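NEDD8-conjugating enzyme UBC12 (Saccharomyces cerevisiae, PDB 3O2U) accepts the ubiquitin-like protein Rub1 (NEDD8) from its E1 complex and catalyses its covalent attachment to other proteins, chiefly the cullin Cdc53. Local coordinates at residues A[33-38]-A[54-59]; A[26-31]-A[88-93]. All coordinates share one frame; numbering follows the deposited sequence. Where two conformers were deposited one is given.

Interaction 1: A[33-38]-A[54-59]; sequences RLKRDL and SPDSAD. With GOL (glycerol), chain C.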
ATOM      1  N   ARG A  33      -7.724  -0.366 -15.678  1.00 16.33           N
ATOM      2  CA  ARG A  33      -8.411  -0.777 -14.452  1.00 13.70           C
ATOM      3  C   ARG A  33      -7.993   0.085 -13.245  1.00 15.24           C
ATOM      4  O   ARG A  33      -8.827   0.497 -12.444  1.00 15.19           O
ATOM      5  CB  ARG A  33      -8.148  -2.261 -14.179  1.00 16.85           C
ATOM      6  CG  ARG A  33      -8.579  -2.721 -12.777  1.00 16.18           C
ATOM      7  CD  ARG A  33     -10.122  -2.749 -12.586  1.00 16.93           C
ATOM      8  NE  ARG A  33     -10.359  -2.714 -11.142  1.00 18.57           N
ATOM      9  CZ  ARG A  33     -10.472  -3.781 -10.363  1.00 22.19           C
ATOM     10  NH1 ARG A  33     -10.502  -5.001 -10.898  1.00 17.15           N
ATOM     11  NH2 ARG A  33     -10.609  -3.619  -9.047  1.00 21.54           N
ATOM     12  N   LEU A  34      -6.709   0.392 -13.119  1.00 13.04           N
ATOM     13  CA  LEU A  34      -6.285   1.299 -12.059  1.00 14.28           C
ATOM     14  C   LEU A  34      -6.891   2.712 -12.231  1.00 17.20           C
ATOM     15  O   LEU A  34      -7.303   3.334 -11.251  1.00 16.16           O
ATOM     16  CB  LEU A  34      -4.755   1.360 -11.964  1.00 15.94           C
ATOM     17  CG  LEU A  34      -4.212   2.334 -10.910  1.00 18.09           C
ATOM     18  CD1 LEU A  34      -4.797   2.076  -9.527  1.00 18.19           C
ATOM     19  CD2 LEU A  34      -2.681   2.294 -10.863  1.00 18.02           C
ATOM     20  N   LYS A  35      -6.936   3.230 -13.456  1.00 14.06           N
ATOM     21  CA  LYS A  35      -7.607   4.530 -13.674  1.00 17.00           C
ATOM     22  C   LYS A  35      -9.062   4.511 -13.179  1.00 20.81           C
ATOM     23  O   LYS A  35      -9.534   5.454 -12.550  1.00 21.94           O
ATOM     24  CB  LYS A  35      -7.595   4.910 -15.153  1.00 22.27           C
ATOM     25  CG  LYS A  35      -6.267   5.427 -15.666  1.00 21.82           C
ATOM     26  CD  LYS A  35      -6.327   5.603 -17.177  1.00 26.98           C
ATOM     27  CE  LYS A  35      -7.318   6.702 -17.567  1.00 27.49           C
ATOM     28  NZ  LYS A  35      -6.986   8.003 -16.923  1.00 30.61           N
ATOM     29  N   ARG A  36      -9.765   3.427 -13.485  1.00 19.09           N
ATOM     30  CA  ARG A  36     -11.147   3.253 -13.060  0.53 21.77           C
ATOM     31  C   ARG A  36     -11.252   3.194 -11.520  1.00 22.61           C
ATOM     32  O   ARG A  36     -12.126   3.810 -10.926  1.00 23.06           O
ATOM     33  CB  ARG A  36     -11.745   2.033 -13.786  0.53 23.17           C
ATOM     34  CG  ARG A  36     -12.484   0.993 -12.966  0.53 28.68           C
ATOM     35  CD  ARG A  36     -12.933  -0.188 -13.869  0.53 32.86           C
ATOM     36  NE  ARG A  36     -13.440  -1.340 -13.119  0.53 30.03           N
ATOM     37  CZ  ARG A  36     -13.723  -2.526 -13.653  0.53 34.00           C
ATOM     38  NH1 ARG A  36     -13.554  -2.738 -14.952  0.53 35.42           N
ATOM     39  NH2 ARG A  36     -14.171  -3.507 -12.886  0.53 34.46           N
ATOM     40  N   ASP A  37     -10.343   2.466 -10.876  1.00 19.38           N
ATOM     41  CA  ASP A  37     -10.307   2.441  -9.408  1.00 18.33           C
ATOM     42  C   ASP A  37     -10.035   3.830  -8.818  1.00 21.75           C
ATOM     43  O   ASP A  37     -10.635   4.209  -7.820  1.00 19.06           O
ATOM     44  CB  ASP A  37      -9.227   1.478  -8.897  1.00 15.63           C
ATOM     45  CG  ASP A  37      -9.621   0.021  -9.024  1.00 18.30           C
ATOM     46  OD1 ASP A  37     -10.553  -0.294  -9.798  1.00 18.61           O
ATOM     47  OD2 ASP A  37      -8.981  -0.804  -8.324  1.00 18.83           O
ATOM     48  N   LEU A  38      -9.102   4.567  -9.416  1.00 20.92           N
ATOM     49  CA  LEU A  38      -8.782   5.925  -8.962  1.00 20.91           C
ATOM     50  C   LEU A  38      -9.944   6.880  -9.188  1.00 25.27           C
ATOM     51  O   LEU A  38     -10.237   7.731  -8.348  1.00 21.80           O
ATOM     52  CB  LEU A  38      -7.552   6.462  -9.689  1.00 20.76           C
ATOM     53  CG  LEU A  38      -6.202   5.905  -9.233  1.00 19.25           C
ATOM     54  CD1 LEU A  38      -5.148   6.194 -10.291  1.00 19.97           C
ATOM     55  CD2 LEU A  38      -5.818   6.514  -7.887  1.00 22.53           C
ATOM     56  N   SER A  54       1.697   8.035 -12.718  1.00 22.20           N
ATOM     57  CA  SER A  54       0.315   7.830 -13.170  1.00 25.04           C
ATOM     58  C   SER A  54       0.138   6.611 -14.084  1.00 24.44           C
ATOM     59  O   SER A  54       1.020   6.302 -14.883  1.00 21.87           O
ATOM     60  CB  SER A  54      -0.169   9.073 -13.924  1.00 29.50           C
ATOM     61  OG  SER A  54      -1.375   8.820 -14.636  1.00 24.79           O
ATOM     62  N   PRO A  55      -1.020   5.925 -13.984  1.00 21.58           N
ATOM     63  CA  PRO A  55      -1.333   4.863 -14.953  1.00 22.88           C
ATOM     64  C   PRO A  55      -1.508   5.428 -16.373  1.00 23.99           C
ATOM     65  O   PRO A  55      -1.634   4.676 -17.339  1.00 23.01           O
ATOM     66  CB  PRO A  55      -2.669   4.302 -14.439  1.00 20.54           C
ATOM     67  CG  PRO A  55      -3.241   5.401 -13.567  1.00 18.24           C
ATOM     68  CD  PRO A  55      -2.040   6.032 -12.927  1.00 22.57           C
ATOM     69  N   ASP A  56      -1.532   6.752 -16.488  1.00 28.39           N
ATOM     70  CA  ASP A  56      -1.694   7.422 -17.784  1.00 32.16           C
ATOM     71  C   ASP A  56      -0.471   7.385 -18.697  1.00 37.88           C
ATOM     72  O   ASP A  56      -0.530   7.896 -19.819  1.00 43.87           O
ATOM     73  CB  ASP A  56      -2.067   8.887 -17.586  1.00 33.08           C
ATOM     74  CG  ASP A  56      -3.471   9.060 -17.089  1.00 33.23           C
ATOM     75  OD1 ASP A  56      -4.337   8.259 -17.494  1.00 38.62           O
ATOM     76  OD2 ASP A  56      -3.713  10.009 -16.315  1.00 35.16           O
ATOM     77  N   SER A  57       0.644   6.829 -18.236  1.00 38.31           N
ATOM     78  CA  SER A  57       1.814   6.742 -19.116  1.00 42.77           C
ATOM     79  C   SER A  57       1.740   5.499 -20.005  1.00 45.04           C
ATOM     80  O   SER A  57       1.120   4.501 -19.635  1.00 44.39           O
ATOM     81  CB  SER A  57       3.116   6.765 -18.309  1.00 48.90           C
ATOM     82  OG  SER A  57       3.364   5.512 -17.695  1.00 54.60           O
ATOM     83  N   ALA A  58       2.347   5.567 -21.185  1.00 51.24           N
ATOM     84  CA  ALA A  58       2.395   4.414 -22.079  1.00 52.68           C
ATOM     85  C   ALA A  58       3.719   3.702 -21.869  1.00 50.26           C
ATOM     86  O   ALA A  58       3.998   2.679 -22.497  1.00 53.57           O
ATOM     87  CB  ALA A  58       2.243   4.843 -23.533  1.00 46.13           C
ATOM     88  N   ASP A  59       4.528   4.258 -20.974  1.00 50.26           N
ATOM     89  CA  ASP A  59       5.831   3.697 -20.660  1.00 47.66           C
ATOM     90  C   ASP A  59       5.684   2.460 -19.779  1.00 49.19           C
ATOM     91  O   ASP A  59       5.479   2.561 -18.572  1.00 46.24           O
ATOM     92  CB  ASP A  59       6.715   4.744 -19.979  1.00 48.20           C
ATOM     93  CG  ASP A  59       8.139   4.262 -19.777  1.00 49.76           C
ATOM     94  OD1 ASP A  59       8.438   3.099 -20.126  1.00 47.51           O
ATOM     95  OD2 ASP A  59       8.964   5.050 -19.271  1.00 51.55           O
TER
HETATM   96  C1  GOL C3968      -4.680   9.374 -12.174  1.00 38.04           C
HETATM   97  O1  GOL C3968      -3.374   9.263 -12.721  1.00 34.92           O
HETATM   98  C2  GOL C3968      -5.619   9.880 -13.266  1.00 39.48           C
HETATM   99  O2  GOL C3968      -5.349   9.146 -14.439  1.00 37.62           O
HETATM  100  C3  GOL C3968      -7.077   9.689 -12.873  1.00 36.93           C
HETATM  101  O3  GOL C3968      -7.642   8.624 -13.622  1.00 36.73           O

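Interaction 2: A[26-31]-A[88-93]; sequences NLSAAR and FNEVYP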
ATOM      1  N   ASN A  26      -2.856   3.342 -26.693  1.00 26.46           N
ATOM      2  CA  ASN A  26      -3.753   2.519 -25.889  1.00 30.07           C
ATOM      3  C   ASN A  26      -3.058   2.166 -24.588  1.00 30.96           C
ATOM      4  O   ASN A  26      -1.868   1.833 -24.579  1.00 26.16           O
ATOM      5  CB  ASN A  26      -4.104   1.226 -26.621  1.00 30.90           C
ATOM      6  CG  ASN A  26      -4.987   1.455 -27.823  1.00 34.99           C
ATOM      7  OD1 ASN A  26      -4.868   0.766 -28.834  1.00 41.75           O
ATOM      8  ND2 ASN A  26      -5.880   2.429 -27.722  1.00 32.14           N
ATOM      9  N   LEU A  27      -3.794   2.228 -23.489  1.00 27.76           N
ATOM     10  CA  LEU A  27      -3.226   1.864 -22.202  1.00 26.71           C
ATOM     11  C   LEU A  27      -3.432   0.363 -21.951  1.00 24.37           C
ATOM     12  O   LEU A  27      -4.415  -0.209 -22.398  1.00 26.39           O
ATOM     13  CB  LEU A  27      -3.866   2.698 -21.091  1.00 25.13           C
ATOM     14  CG  LEU A  27      -3.576   4.203 -21.086  1.00 29.38           C
ATOM     15  CD1 LEU A  27      -4.300   4.869 -19.930  1.00 28.96           C
ATOM     16  CD2 LEU A  27      -2.078   4.483 -20.999  1.00 29.79           C
ATOM     17  N   SER A  28      -2.516  -0.267 -21.226  1.00 22.23           N
ATOM     18  CA  SER A  28      -2.662  -1.682 -20.882  1.00 22.31           C
ATOM     19  C   SER A  28      -3.937  -1.935 -20.064  1.00 23.94           C
ATOM     20  O   SER A  28      -4.498  -1.007 -19.477  1.00 21.70           O
ATOM     21  CB  SER A  28      -1.454  -2.153 -20.091  1.00 23.92           C
ATOM     22  OG  SER A  28      -1.423  -1.532 -18.827  1.00 25.93           O
ATOM     23  N   ALA A  29      -4.392  -3.189 -20.032  1.00 23.48           N
ATOM     24  CA  ALA A  29      -5.562  -3.562 -19.232  1.00 24.72           C
ATOM     25  C   ALA A  29      -5.387  -3.173 -17.763  1.00 23.88           C
ATOM     26  O   ALA A  29      -6.330  -2.691 -17.129  1.00 22.67           O
ATOM     27  CB  ALA A  29      -5.845  -5.054 -19.350  1.00 27.59           C
ATOM     28  N   ALA A  30      -4.185  -3.400 -17.231  1.00 20.85           N
ATOM     29  CA  ALA A  30      -3.881  -3.079 -15.837  1.00 20.08           C
ATOM     30  C   ALA A  30      -4.029  -1.582 -15.551  1.00 19.52           C
ATOM     31  O   ALA A  30      -4.579  -1.183 -14.519  1.00 15.28           O
ATOM     32  CB  ALA A  30      -2.474  -3.558 -15.463  1.00 18.89           C
ATOM     33  N   ARG A  31      -3.547  -0.750 -16.467  1.00 18.93           N
ATOM     34  CA  ARG A  31      -3.616   0.702 -16.257  1.00 18.18           C
ATOM     35  C   ARG A  31      -5.014   1.273 -16.411  1.00 17.55           C
ATOM     36  O   ARG A  31      -5.395   2.190 -15.680  1.00 18.11           O
ATOM     37  CB  ARG A  31      -2.595   1.433 -17.149  1.00 22.06           C
ATOM     38  CG  ARG A  31      -1.192   1.066 -16.720  1.00 22.74           C
ATOM     39  CD  ARG A  31      -0.060   1.684 -17.515  1.00 28.14           C
ATOM     40  NE  ARG A  31       1.183   1.043 -17.086  1.00 27.67           N
ATOM     41  CZ  ARG A  31       2.396   1.582 -17.174  1.00 36.88           C
ATOM     42  NH1 ARG A  31       2.554   2.797 -17.681  1.00 36.77           N
ATOM     43  NH2 ARG A  31       3.452   0.893 -16.757  1.00 33.23           N
ATOM     44  N   PHE A  88       2.186  -0.741  -8.556  1.00 16.63           N
ATOM     45  CA  PHE A  88       1.379  -1.632  -9.385  1.00 19.97           C
ATOM     46  C   PHE A  88       2.214  -2.199 -10.521  1.00 23.83           C
ATOM     47  O   PHE A  88       2.979  -1.476 -11.140  1.00 24.15           O
ATOM     48  CB  PHE A  88       0.203  -0.858  -9.976  1.00 15.27           C
ATOM     49  CG  PHE A  88      -0.746  -0.341  -8.948  1.00 16.85           C
ATOM     50  CD1 PHE A  88      -1.956  -0.975  -8.728  1.00 17.05           C
ATOM     51  CD2 PHE A  88      -0.415   0.752  -8.169  1.00 15.85           C
ATOM     52  CE1 PHE A  88      -2.818  -0.517  -7.758  1.00 17.46           C
ATOM     53  CE2 PHE A  88      -1.274   1.221  -7.200  1.00 17.12           C
ATOM     54  CZ  PHE A  88      -2.482   0.587  -6.996  1.00 18.97           C
ATOM     55  N   ASN A  89       2.073  -3.492 -10.790  1.00 26.24           N
ATOM     56  CA  ASN A  89       2.708  -4.084 -11.972  1.00 24.96           C
ATOM     57  C   ASN A  89       1.670  -4.264 -13.082  1.00 27.40           C
ATOM     58  O   ASN A  89       0.499  -3.909 -12.904  1.00 21.98           O
ATOM     59  CB  ASN A  89       3.403  -5.400 -11.608  1.00 24.00           C
ATOM     60  CG  ASN A  89       2.447  -6.433 -11.059  1.00 26.60           C
ATOM     61  OD1 ASN A  89       1.260  -6.435 -11.388  1.00 23.04           O
ATOM     62  ND2 ASN A  89       2.964  -7.335 -10.226  1.00 30.86           N
ATOM     63  N   GLU A  90       2.083  -4.811 -14.224  1.00 26.49           N
ATOM     64  CA  GLU A  90       1.192  -4.880 -15.376  1.00 25.64           C
ATOM     65  C   GLU A  90       0.171  -6.003 -15.237  1.00 22.69           C
ATOM     66  O   GLU A  90      -0.568  -6.317 -16.172  1.00 22.71           O
ATOM     67  CB  GLU A  90       1.993  -5.015 -16.681  1.00 27.14           C
ATOM     68  CG  GLU A  90       2.704  -3.722 -17.084  1.00 26.46           C
ATOM     69  CD  GLU A  90       1.736  -2.548 -17.191  1.00 32.76           C
ATOM     70  OE1 GLU A  90       0.885  -2.566 -18.111  1.00 28.78           O
ATOM     71  OE2 GLU A  90       1.813  -1.615 -16.351  1.00 32.36           O
ATOM     72  N   VAL A  91       0.121  -6.592 -14.054  1.00 20.04           N
ATOM     73  CA  VAL A  91      -0.732  -7.746 -13.818  1.00 22.52           C
ATOM     74  C   VAL A  91      -1.894  -7.441 -12.851  1.00 21.50           C
ATOM     75  O   VAL A  91      -2.700  -8.306 -12.524  1.00 19.74           O
ATOM     76  CB  VAL A  91       0.144  -8.968 -13.443  1.00 27.08           C
ATOM     77  CG1 VAL A  91      -0.413  -9.750 -12.289  1.00 26.24           C
ATOM     78  CG2 VAL A  91       0.352  -9.850 -14.692  1.00 30.82           C
ATOM     79  N   TYR A  92      -2.002  -6.180 -12.440  1.00 18.03           N
ATOM     80  CA  TYR A  92      -3.210  -5.705 -11.760  1.00 17.05           C
ATOM     81  C   TYR A  92      -4.406  -5.852 -12.709  1.00 15.93           C
ATOM     82  O   TYR A  92      -4.310  -5.508 -13.888  1.00 16.15           O
ATOM     83  CB  TYR A  92      -3.032  -4.241 -11.364  1.00 19.55           C
ATOM     84  CG  TYR A  92      -4.091  -3.713 -10.435  1.00 18.87           C
ATOM     85  CD1 TYR A  92      -4.192  -4.190  -9.134  1.00 14.57           C
ATOM     86  CD2 TYR A  92      -4.980  -2.719 -10.852  1.00 17.13           C
ATOM     87  CE1 TYR A  92      -5.158  -3.704  -8.273  1.00 17.89           C
ATOM     88  CE2 TYR A  92      -5.952  -2.222  -9.991  1.00 18.65           C
ATOM     89  CZ  TYR A  92      -6.029  -2.718  -8.701  1.00 17.31           C
ATOM     90  OH  TYR A  92      -6.976  -2.246  -7.821  1.00 19.30           O
ATOM     91  N   PRO A  93      -5.552  -6.327 -12.202  1.00 16.01           N
ATOM     92  CA  PRO A  93      -5.909  -6.641 -10.815  1.00 15.25           C
ATOM     93  C   PRO A  93      -5.719  -8.111 -10.439  1.00 19.04           C
ATOM     94  O   PRO A  93      -6.215  -8.535  -9.403  1.00 15.44           O
ATOM     95  CB  PRO A  93      -7.410  -6.331 -10.795  1.00 16.40           C
ATOM     96  CG  PRO A  93      -7.865  -6.750 -12.141  1.00 16.03           C
ATOM     97  CD  PRO A  93      -6.692  -6.576 -13.106  1.00 17.86           C
TER
HETATM   98  O   HOH W   1      -2.214  -5.315 -18.219  1.00 24.15           O

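Interaction 1: A[33-38]-A[54-59]
The guanidinium of Arg-33 has OD1 of Asp-37 at its edge and in its plane, whereas one face of the Arg-36 guanidinium lies over CD of Arg-33, offset toward the rim. The Arg-33 to Asp-37 salt bridge spans one helical turn: NE meets OD1 at 2.8 Å and nearly straight (175°). Both groups lie on the helix flank remote from residues 54-59. Toward that loop the helix presents aliphatic carbon and one ammonium. The ring of Pro-55 fits against three side chains: its CG lies 3.7 Å from CG of Lys-35, CD1 of Leu-38 meets the ring tip to tip, and the Leu-34 side chain crosses it at about a right angle, its CD2 4.1 Å from CB of Pro-55. Lys-35 then bends at chi3 and chi4 (66° and 57°), which turns NZ back to OD1 of Asp-56, 2.7 Å away, on its syn lone pair. The carboxylate is presented by a type I turn from Ser-54 to Ser-57, within which OG of Ser-54 accepts from N of Asp-56 at 2.8 Å, an ST turn. A glycerol, probably from the crystallisation liquor, donates from O2 to OD2 of Asp-56 (2.6 Å) and receives weak bonds from NZ. An alanine at Lys-35 would remove the salt bridge and the CG contact with Pro-55, and would probably loosen the loop's hold on the helix. A buried proline ring beside a more exposed ion pair thus joins helix 29-39 to the loop between strands 47-51 and 65-70, and the nearby ammonium would probably favour the charged form of Asp-56.

Interaction 2: A[26-31]-A[88-93]
Side-chain torsions of Ser-28, Glu-90 and Arg-31 set the polar part of this contact. Ser-28 holds OG between its backbone N and carbonyl carbon (chi1 67°), Glu-90 bends at chi2 (-55°) so that its carboxylate folds back toward the helix start, and Arg-31 runs extended from CG to NE. OG of Ser-28 donates to the syn lone pair of OE1 of Glu-90 at 2.6 Å, and also accepts from N of Arg-31, the capping bond of an N-cap serine. The other oxygen, OE2, is gripped side-on by Arg-31, with NE at 2.8 Å and NH2 at 3.0 Å. Both nitrogens keep OE2 near the guanidinium plane but meet it from above the carboxylate plane, the two planes being 65° apart. Each carboxylate oxygen therefore has its own partner residue, which fixes the rotation of the group; the positive guanidinium and the helix N-terminus would probably both stabilise its negative charge.

Beside this network, Ala-30 points its methyl into the type I turn from Asn-89 to Tyr-92. Its CB lies 3.4 Å from O of Glu-90, and its CA makes a CH...O contact with O of Tyr-92 at 3.1 Å. A water links N of Ala-30 to O of Glu-90, so a helix-start N-H gains an acceptor. The Tyr-92 ring has CB of Pro-93, which follows a cis peptide bond, over one face and CD1 of Phe-88 over the opposite one, with O of Ala-30 at its edge; its hydroxyl bonds to Asp-37 farther along helix 29-39. The loop between strands 82-87 and 98-101 is thereby clasped to the first turn of that helix, while Arg-31 NH1 continues to the carbonyls of Ser-57 and Asp-59 in the loop before strand 65-70.

Both interactions hold helix 29-39 to loops of the antiparallel sheet, and both are partly buried, with their centres about 7 Å apart. Interaction 1 is nested in sequence within the longer loop closed by interaction 2. In the former, carbon packing on a buried proline is accompanied by a single, more exposed ion pair; in the latter, a small alanine is the buried element, and a carboxylate serves both the helix cap and a guanidinium. The two are coupled directly: NH1 of Arg-33 packs on CB of Pro-93, and CD of Arg-31 on O of Pro-55. One helix is thus tied to the loop after strand 47-51 and to the loop after strand 82-87.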